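Local structure of flagellar hook protein FlgE (Caulobacter crescentus CB15, 5AY6) at residues 57-60 against 66-69; 153-158 against 163-168; 252-255 against 260-263. The protein probably builds the flagellar hook, the universal joint of the bacterial flagellum, this chain being a middle fragment of the longer hook protein. All coordinates share one frame; numbering follows the deposited sequence.

How the contacts relate
Read from the N terminus, the three contacts follow one another in series; none nests in or crosses another. Contact 1 comes first and closes the loop joining strands 45-53 and 64-73, neighbours in the five-stranded antiparallel sheet of the FlgE third-domain family region. Contact 2 closes the turn after helix 152-157 and brings the chain to strand 167-174, the first strand of a second five-stranded antiparallel sheet. Contact 3 pinches a long excursion between strands 242-245 and 277-291, two neighbours in the mixed sheet. The centres of contacts 1 and 2 are about 19 Å apart; the centre of contact 3 lies about 27 Å from that of contact 1 and about 29 Å from that of contact 2.

Contact 1 (57-60 against 66-69); sequences IANP and EYLV
Asn59 sets the amide of its side chain against the backbone of Glu66, and both ends of that amide are used. Its OD1 takes the N-H of Glu66, with 2.8 Å from OD1 to Glu66 N and a nearly straight bond of 169°. The donor stands well above the plane of the side-chain carbonyl. The other bond is laid out differently: Glu66 O lies in the amide plane of Asn59 and receives Asn59 ND2 at 3.1 Å. Asn59 CG is beside its own backbone N and anti to the carbonyl carbon (chi1 -80°), which directs the amide at the strand. Two bonds to one residue fix the rotation of the amide, which pairs with the N-H and C=O of Glu66 much as a backbone partner would, near the start of strand 64-73.

Tyr67 brings its ring back towards the same group, with CE1 4.0 Å from Asn59 ND2 in an oblique approach. The Glu66 side chain runs off extended, and its carboxylate makes a salt bridge with Lys82.

The loop is also held at Asn59 N, which hydrogen-bonds to Asp146 OD2. Strand 64-73 is the middle strand of its five-stranded antiparallel sheet: Leu68 pairs through its backbone with Ser53 of strand 45-53, while Tyr67 and Val69 pair with Val83 and Gly81 of strand 76-86.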
loop_
_atom_site.group_PDB
_atom_site.type_symbol
_atom_site.label_atom_id
_atom_site.label_comp_id
_atom_site.label_asym_id
_atom_site.label_seq_id
_atom_site.Cartn_x
_atom_site.Cartn_y
_atom_site.Cartn_z
ATOM N N ILE A 57 3.053 -3.236 -1.065
ATOM C CA ILE A 57 3.880 -3.695 -2.168
ATOM C C ILE A 57 3.215 -4.909 -2.808
ATOM O O ILE A 57 2.798 -5.835 -2.109
ATOM C CB ILE A 57 5.299 -4.057 -1.697
ATOM C CG1 ILE A 57 5.988 -2.835 -1.085
ATOM C CG2 ILE A 57 6.129 -4.608 -2.853
ATOM C CD1 ILE A 57 7.324 -3.153 -0.460
ATOM N N ALA A 58 3.110 -4.892 -4.130
ATOM C CA ALA A 58 2.361 -5.911 -4.866
ATOM C C ALA A 58 2.802 -7.335 -4.551
ATOM O O ALA A 58 3.985 -7.668 -4.643
ATOM C CB ALA A 58 2.474 -5.655 -6.361
ATOM N N ASN A 59 1.835 -8.161 -4.159
ATOM C CA ASN A 59 2.028 -9.599 -4.037
ATOM C C ASN A 59 1.691 -10.267 -5.372
ATOM O O ASN A 59 0.844 -9.775 -6.116
ATOM C CB ASN A 59 1.154 -10.176 -2.914
ATOM C CG ASN A 59 1.753 -9.972 -1.531
ATOM O OD1 ASN A 59 2.968 -10.059 -1.342
ATOM N ND2 ASN A 59 0.893 -9.716 -0.550
ATOM N N PRO A 60 2.339 -11.398 -5.684
ATOM C CA PRO A 60 3.332 -12.069 -4.847
ATOM C C PRO A 60 4.712 -11.451 -4.984
ATOM O O PRO A 60 4.989 -10.753 -5.960
ATOM C CB PRO A 60 3.318 -13.502 -5.376
ATOM C CG PRO A 60 2.983 -13.345 -6.821
ATOM C CD PRO A 60 2.047 -12.164 -6.911
ATOM N N GLU A 66 3.324 -11.729 0.850
ATOM C CA GLU A 66 3.889 -11.215 2.096
ATOM C C GLU A 66 2.942 -10.273 2.830
ATOM O O GLU A 66 2.241 -9.467 2.212
ATOM C CB GLU A 66 5.214 -10.500 1.827
ATOM C CG GLU A 66 6.270 -11.408 1.221
ATOM C CD GLU A 66 7.617 -10.729 1.091
ATOM O OE1 GLU A 66 7.693 -9.505 1.320
ATOM O OE2 GLU A 66 8.603 -11.424 0.758
ATOM N N TYR A 67 2.936 -10.383 4.155
ATOM C CA TYR A 67 2.104 -9.535 4.999
ATOM C C TYR A 67 2.879 -9.113 6.248
ATOM O O TYR A 67 3.762 -9.836 6.711
ATOM C CB TYR A 67 0.818 -10.268 5.408
ATOM C CG TYR A 67 0.029 -10.862 4.257
ATOM C CD1 TYR A 67 -0.823 -10.073 3.490
ATOM C CD2 TYR A 67 0.118 -12.218 3.952
ATOM C CE1 TYR A 67 -1.553 -10.614 2.439
ATOM C CE2 TYR A 67 -0.614 -12.768 2.900
ATOM C CZ TYR A 67 -1.445 -11.961 2.151
ATOM O OH TYR A 67 -2.174 -12.498 1.107
ATOM N N LEU A 68 2.555 -7.944 6.792
ATOM C CA LEU A 68 3.125 -7.534 8.072
ATOM C C LEU A 68 2.257 -8.084 9.195
ATOM O O LEU A 68 1.041 -8.201 9.036
ATOM C CB LEU A 68 3.221 -6.010 8.179
ATOM C CG LEU A 68 4.001 -5.282 7.084
ATOM C CD1 LEU A 68 4.094 -3.794 7.396
ATOM C CD2 LEU A 68 5.388 -5.891 6.934
ATOM N N VAL A 69 2.878 -8.417 10.325
ATOM C CA VAL A 69 2.146 -8.938 11.475
ATOM C C VAL A 69 2.547 -8.245 12.773
ATOM O O VAL A 69 3.736 -8.108 13.071
ATOM C CB VAL A 69 2.370 -10.455 11.654
ATOM C CG1 VAL A 69 1.654 -10.957 12.904
ATOM C CG2 VAL A 69 1.905 -11.222 10.432
#

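Contact 2 (153-158 against 163-168); sequences SDYAKD and VKPDFE
A short helix, 152-157, and the extended chain that leads into strand 167-174 meet here, with the Tyr155 ring lying against the backbone and side chain of Lys164. Lys164 CA sits over the middle of one ring face, 3.6 Å from the centroid and only 6° off the ring normal, a clear CH-pi contact. The lysine side chain then runs alongside the tyrosine in the same direction: Lys164 CB is 3.5 Å from Tyr155 CZ, and Lys164 CG passes close to the hydroxyl. A bend at the last torsion (chi4 70°) accompanies the approach of Lys164 NZ to Tyr155 OH, which are 3.1 Å apart. Tyr155 has CG anti to its backbone N (chi1 171°), and this swings the ring off the helix onto the passing chain.

At the root of the ring, Tyr155 CB lies 3.4 Å from Val163 O. Pro165 meets the ring obliquely, Pro165 CD being 3.8 Å from Tyr155 CD2. The Val163 side chain packs instead on Ala22, Trp150 and Leu188, and its backbone is hydrogen-bonded to Ser151, just ahead of the helix.

The helix itself is held by hydrogen bonds between Ser153 OG and Glu199 OE1 and between Asp154 OD1 and Asn212 ND2. Beyond the proline, the strand starts irregularly: Asp166 and Phe167 both face Met187 of strand 180-189. That is a classic beta bulge, placed at the start of strand 167-174, an outermost strand of its antiparallel sheet within this chain.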
loop_
_atom_site.group_PDB
_atom_site.type_symbol
_atom_site.label_atom_id
_atom_site.label_comp_id
_atom_site.label_asym_id
_atom_site.label_seq_id
_atom_site.Cartn_x
_atom_site.Cartn_y
_atom_site.Cartn_z
ATOM N N SER A 153 -7.475 1.816 -7.286
ATOM C CA SER A 153 -7.885 1.905 -8.681
ATOM C C SER A 153 -8.931 0.834 -8.990
ATOM O O SER A 153 -9.850 1.061 -9.780
ATOM C CB SER A 153 -6.680 1.775 -9.615
ATOM O OG SER A 153 -5.795 2.876 -9.446
ATOM N N ASP A 154 -8.802 -0.332 -8.361
ATOM C CA ASP A 154 -9.815 -1.384 -8.513
ATOM C C ASP A 154 -11.150 -0.886 -7.974
ATOM O O ASP A 154 -12.208 -1.148 -8.548
ATOM C CB ASP A 154 -9.403 -2.663 -7.779
ATOM C CG ASP A 154 -8.242 -3.373 -8.441
ATOM O OD1 ASP A 154 -8.145 -3.337 -9.687
ATOM O OD2 ASP A 154 -7.424 -3.976 -7.710
ATOM N N TYR A 155 -11.082 -0.157 -6.868
ATOM C CA TYR A 155 -12.269 0.381 -6.216
ATOM C C TYR A 155 -12.963 1.428 -7.084
ATOM O O TYR A 155 -14.191 1.447 -7.186
ATOM C CB TYR A 155 -11.892 0.973 -4.858
ATOM C CG TYR A 155 -13.003 1.747 -4.197
ATOM C CD1 TYR A 155 -14.023 1.092 -3.518
ATOM C CD2 TYR A 155 -13.033 3.137 -4.245
ATOM C CE1 TYR A 155 -15.043 1.796 -2.913
ATOM C CE2 TYR A 155 -14.048 3.849 -3.641
ATOM C CZ TYR A 155 -15.052 3.170 -2.978
ATOM O OH TYR A 155 -16.069 3.868 -2.373
ATOM N N ALA A 156 -12.174 2.294 -7.713
ATOM C CA ALA A 156 -12.718 3.316 -8.594
ATOM C C ALA A 156 -13.470 2.687 -9.764
ATOM O O ALA A 156 -14.481 3.214 -10.226
ATOM C CB ALA A 156 -11.603 4.228 -9.106
ATOM N N LYS A 157 -12.977 1.553 -10.242
ATOM C CA LYS A 157 -13.643 0.857 -11.334
ATOM C C LYS A 157 -14.902 0.132 -10.856
ATOM O O LYS A 157 -15.943 0.197 -11.505
ATOM C CB LYS A 157 -12.690 -0.132 -12.000
ATOM C CG LYS A 157 -13.393 -1.083 -12.934
ATOM C CD LYS A 157 -12.475 -1.643 -13.988
ATOM C CE LYS A 157 -13.285 -2.445 -14.989
ATOM N NZ LYS A 157 -14.423 -1.638 -15.514
ATOM N N ASP A 158 -14.794 -0.556 -9.723
ATOM C CA ASP A 158 -15.920 -1.269 -9.120
ATOM C C ASP A 158 -15.890 -1.063 -7.610
ATOM O O ASP A 158 -14.997 -1.569 -6.934
ATOM C CB ASP A 158 -15.863 -2.762 -9.468
ATOM C CG ASP A 158 -17.108 -3.530 -9.031
ATOM O OD1 ASP A 158 -17.798 -3.106 -8.079
ATOM O OD2 ASP A 158 -17.390 -4.582 -9.645
ATOM N N VAL A 163 -10.098 -1.290 -2.386
ATOM C CA VAL A 163 -10.165 -0.536 -1.137
ATOM C C VAL A 163 -10.495 0.929 -1.390
ATOM O O VAL A 163 -9.865 1.578 -2.222
ATOM C CB VAL A 163 -8.831 -0.621 -0.357
ATOM C CG1 VAL A 163 -8.917 0.161 0.953
ATOM C CG2 VAL A 163 -8.454 -2.070 -0.086
ATOM N N LYS A 164 -11.483 1.444 -0.661
ATOM C CA LYS A 164 -11.840 2.858 -0.708
ATOM C C LYS A 164 -10.754 3.708 -0.055
ATOM O O LYS A 164 -10.365 3.445 1.081
ATOM C CB LYS A 164 -13.180 3.082 -0.004
ATOM C CG LYS A 164 -13.631 4.530 0.084
ATOM C CD LYS A 164 -14.842 4.660 1.009
ATOM C CE LYS A 164 -15.466 6.042 0.920
ATOM N NZ LYS A 164 -16.143 6.234 -0.394
ATOM N N PRO A 165 -10.266 4.740 -0.765
ATOM C CA PRO A 165 -9.178 5.581 -0.245
ATOM C C PRO A 165 -9.567 6.338 1.027
ATOM O O PRO A 165 -10.759 6.551 1.264
ATOM C CB PRO A 165 -8.911 6.569 -1.393
ATOM C CG PRO A 165 -9.535 5.953 -2.599
ATOM C CD PRO A 165 -10.719 5.189 -2.090
ATOM N N ASP A 166 -8.575 6.719 1.830
ATOM C CA ASP A 166 -8.792 7.615 2.971
ATOM C C ASP A 166 -8.903 9.056 2.504
ATOM O O ASP A 166 -9.578 9.876 3.128
ATOM C CB ASP A 166 -7.657 7.502 3.988
ATOM C CG ASP A 166 -7.707 6.221 4.775
ATOM O OD1 ASP A 166 -8.825 5.708 5.003
ATOM O OD2 ASP A 166 -6.629 5.726 5.163
ATOM N N PHE A 167 -8.214 9.371 1.414
ATOM C CA PHE A 167 -8.269 10.716 0.869
ATOM C C PHE A 167 -7.841 10.732 -0.586
ATOM O O PHE A 167 -7.030 9.913 -1.016
ATOM C CB PHE A 167 -7.394 11.670 1.685
ATOM C CG PHE A 167 -7.709 13.123 1.452
ATOM C CD1 PHE A 167 -8.973 13.625 1.734
ATOM C CD2 PHE A 167 -6.747 13.984 0.953
ATOM C CE1 PHE A 167 -9.268 14.962 1.521
ATOM C CE2 PHE A 167 -7.036 15.325 0.741
ATOM C CZ PHE A 167 -8.297 15.811 1.022
ATOM N N GLU A 168 -8.397 11.673 -1.338
ATOM C CA GLU A 168 -8.073 11.814 -2.746
ATOM C C GLU A 168 -7.859 13.272 -3.130
ATOM O O GLU A 168 -8.510 14.178 -2.599
ATOM C CB GLU A 168 -9.175 11.212 -3.620
ATOM C CG GLU A 168 -9.354 9.717 -3.474
ATOM C CD GLU A 168 -10.266 9.142 -4.544
ATOM O OE1 GLU A 168 -11.342 9.726 -4.794
ATOM O OE2 GLU A 168 -9.899 8.110 -5.142
#

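Contact 3 (252-255 against 260-263); sequences APTV and VQPP
Gln261 reaches across to the backbone of Pro253 and Val255 with both ends of its side-chain amide, bridging two extended pieces, with largely polyproline-II-like backbone angles, of one long surface loop that joins strands 242-245 and 277-291. Its NE2 gives a hydrogen bond to Pro253 O, 3.2 Å away. That oxygen lies in the plane of the glutamine amide, yet NE2 itself stands well above the Pro253 carbonyl plane. On the other end, OE1 accepts the N-H of Val255 at 3.1 Å from Val255 N, tilted out of the side-chain carbonyl plane and with an angle of 159° at the hydrogen. Gripping one backbone acceptor and one backbone donor, the amide is held against spinning about its last torsion.

Around this pair of bonds lies an apolar fringe. Ala252 CB approaches NE2, and Thr254 passes OE1 with its CA. Val255 crosses the glutamine side chain at a slant, and both of its methyls touch the glutamine: Val255 CG2 packs 3.4 Å from Gln261 OE1 and equally near Gln261 N, while Val255 CG1 leans towards Gln261 CA and touches Pro262 CD at 4.0 Å.

What places the amide is the shape of the glutamine chain. CG leaves anti to the backbone N (chi1 -165°), then the chain bends at chi2 (77°), bringing the amide back to the facing backbone. Neither piece forms regular helix or strand, and most of the touching residues are exposed, so this is a surface bridge, its centre about 26 Å from the centre of the chain. The same methyl that meets Pro262, Val255 CG1, also comes 3.8 Å from Val260 O.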
loop_
_atom_site.group_PDB
_atom_site.type_symbol
_atom_site.label_atom_id
_atom_site.label_comp_id
_atom_site.label_asym_id
_atom_site.label_seq_id
_atom_site.Cartn_x
_atom_site.Cartn_y
_atom_site.Cartn_z
ATOM N N ALA A 252 5.001 0.174 -27.692
ATOM C CA ALA A 252 6.379 0.051 -27.226
ATOM C C ALA A 252 7.158 -0.898 -28.130
ATOM O O ALA A 252 6.763 -2.045 -28.297
ATOM C CB ALA A 252 6.415 -0.443 -25.793
ATOM N N PRO A 253 8.268 -0.423 -28.718
ATOM C CA PRO A 253 9.066 -1.286 -29.597
ATOM C C PRO A 253 9.565 -2.524 -28.874
ATOM O O PRO A 253 9.847 -2.459 -27.679
ATOM C CB PRO A 253 10.239 -0.391 -30.006
ATOM C CG PRO A 253 9.717 0.996 -29.859
ATOM C CD PRO A 253 8.797 0.949 -28.665
ATOM N N THR A 254 9.657 -3.638 -29.591
ATOM C CA THR A 254 10.206 -4.862 -29.012
ATOM C C THR A 254 11.630 -4.598 -28.553
ATOM O O THR A 254 12.446 -4.106 -29.329
ATOM C CB THR A 254 10.197 -6.026 -30.026
ATOM O OG1 THR A 254 8.869 -6.212 -30.523
ATOM C CG2 THR A 254 10.675 -7.321 -29.367
ATOM N N VAL A 255 11.929 -4.907 -27.293
ATOM C CA VAL A 255 13.268 -4.669 -26.767
ATOM C C VAL A 255 14.308 -5.611 -27.365
ATOM O O VAL A 255 13.998 -6.743 -27.745
ATOM C CB VAL A 255 13.312 -4.805 -25.227
ATOM C CG1 VAL A 255 12.547 -3.663 -24.570
ATOM C CG2 VAL A 255 12.760 -6.163 -24.790
ATOM N N VAL A 260 15.060 -5.589 -20.972
ATOM C CA VAL A 260 13.847 -6.359 -20.719
ATOM C C VAL A 260 12.622 -5.495 -21.031
ATOM O O VAL A 260 12.640 -4.285 -20.814
ATOM C CB VAL A 260 13.803 -6.868 -19.256
ATOM C CG1 VAL A 260 13.714 -5.705 -18.276
ATOM C CG2 VAL A 260 12.656 -7.838 -19.052
ATOM N N GLN A 261 11.568 -6.100 -21.572
ATOM C CA GLN A 261 10.394 -5.327 -21.955
ATOM C C GLN A 261 9.729 -4.722 -20.723
ATOM O O GLN A 261 9.279 -5.452 -19.841
ATOM C CB GLN A 261 9.392 -6.191 -22.715
ATOM C CG GLN A 261 8.324 -5.387 -23.443
ATOM C CD GLN A 261 8.847 -4.759 -24.717
ATOM O OE1 GLN A 261 9.474 -5.430 -25.542
ATOM N NE2 GLN A 261 8.597 -3.468 -24.888
ATOM N N PRO A 262 9.666 -3.386 -20.654
ATOM C CA PRO A 262 9.004 -2.737 -19.520
ATOM C C PRO A 262 7.527 -3.080 -19.492
ATOM O O PRO A 262 6.952 -3.288 -20.565
ATOM C CB PRO A 262 9.208 -1.243 -19.796
ATOM C CG PRO A 262 10.340 -1.181 -20.770
ATOM C CD PRO A 262 10.212 -2.406 -21.606
ATOM N N PRO A 263 6.917 -3.147 -18.294
ATOM C CA PRO A 263 5.463 -3.301 -18.261
ATOM C C PRO A 263 4.841 -2.214 -19.122
ATOM O O PRO A 263 5.380 -1.104 -19.163
ATOM C CB PRO A 263 5.112 -3.120 -16.780
ATOM C CG PRO A 263 6.370 -3.445 -16.052
ATOM C CD PRO A 263 7.482 -2.972 -16.945
#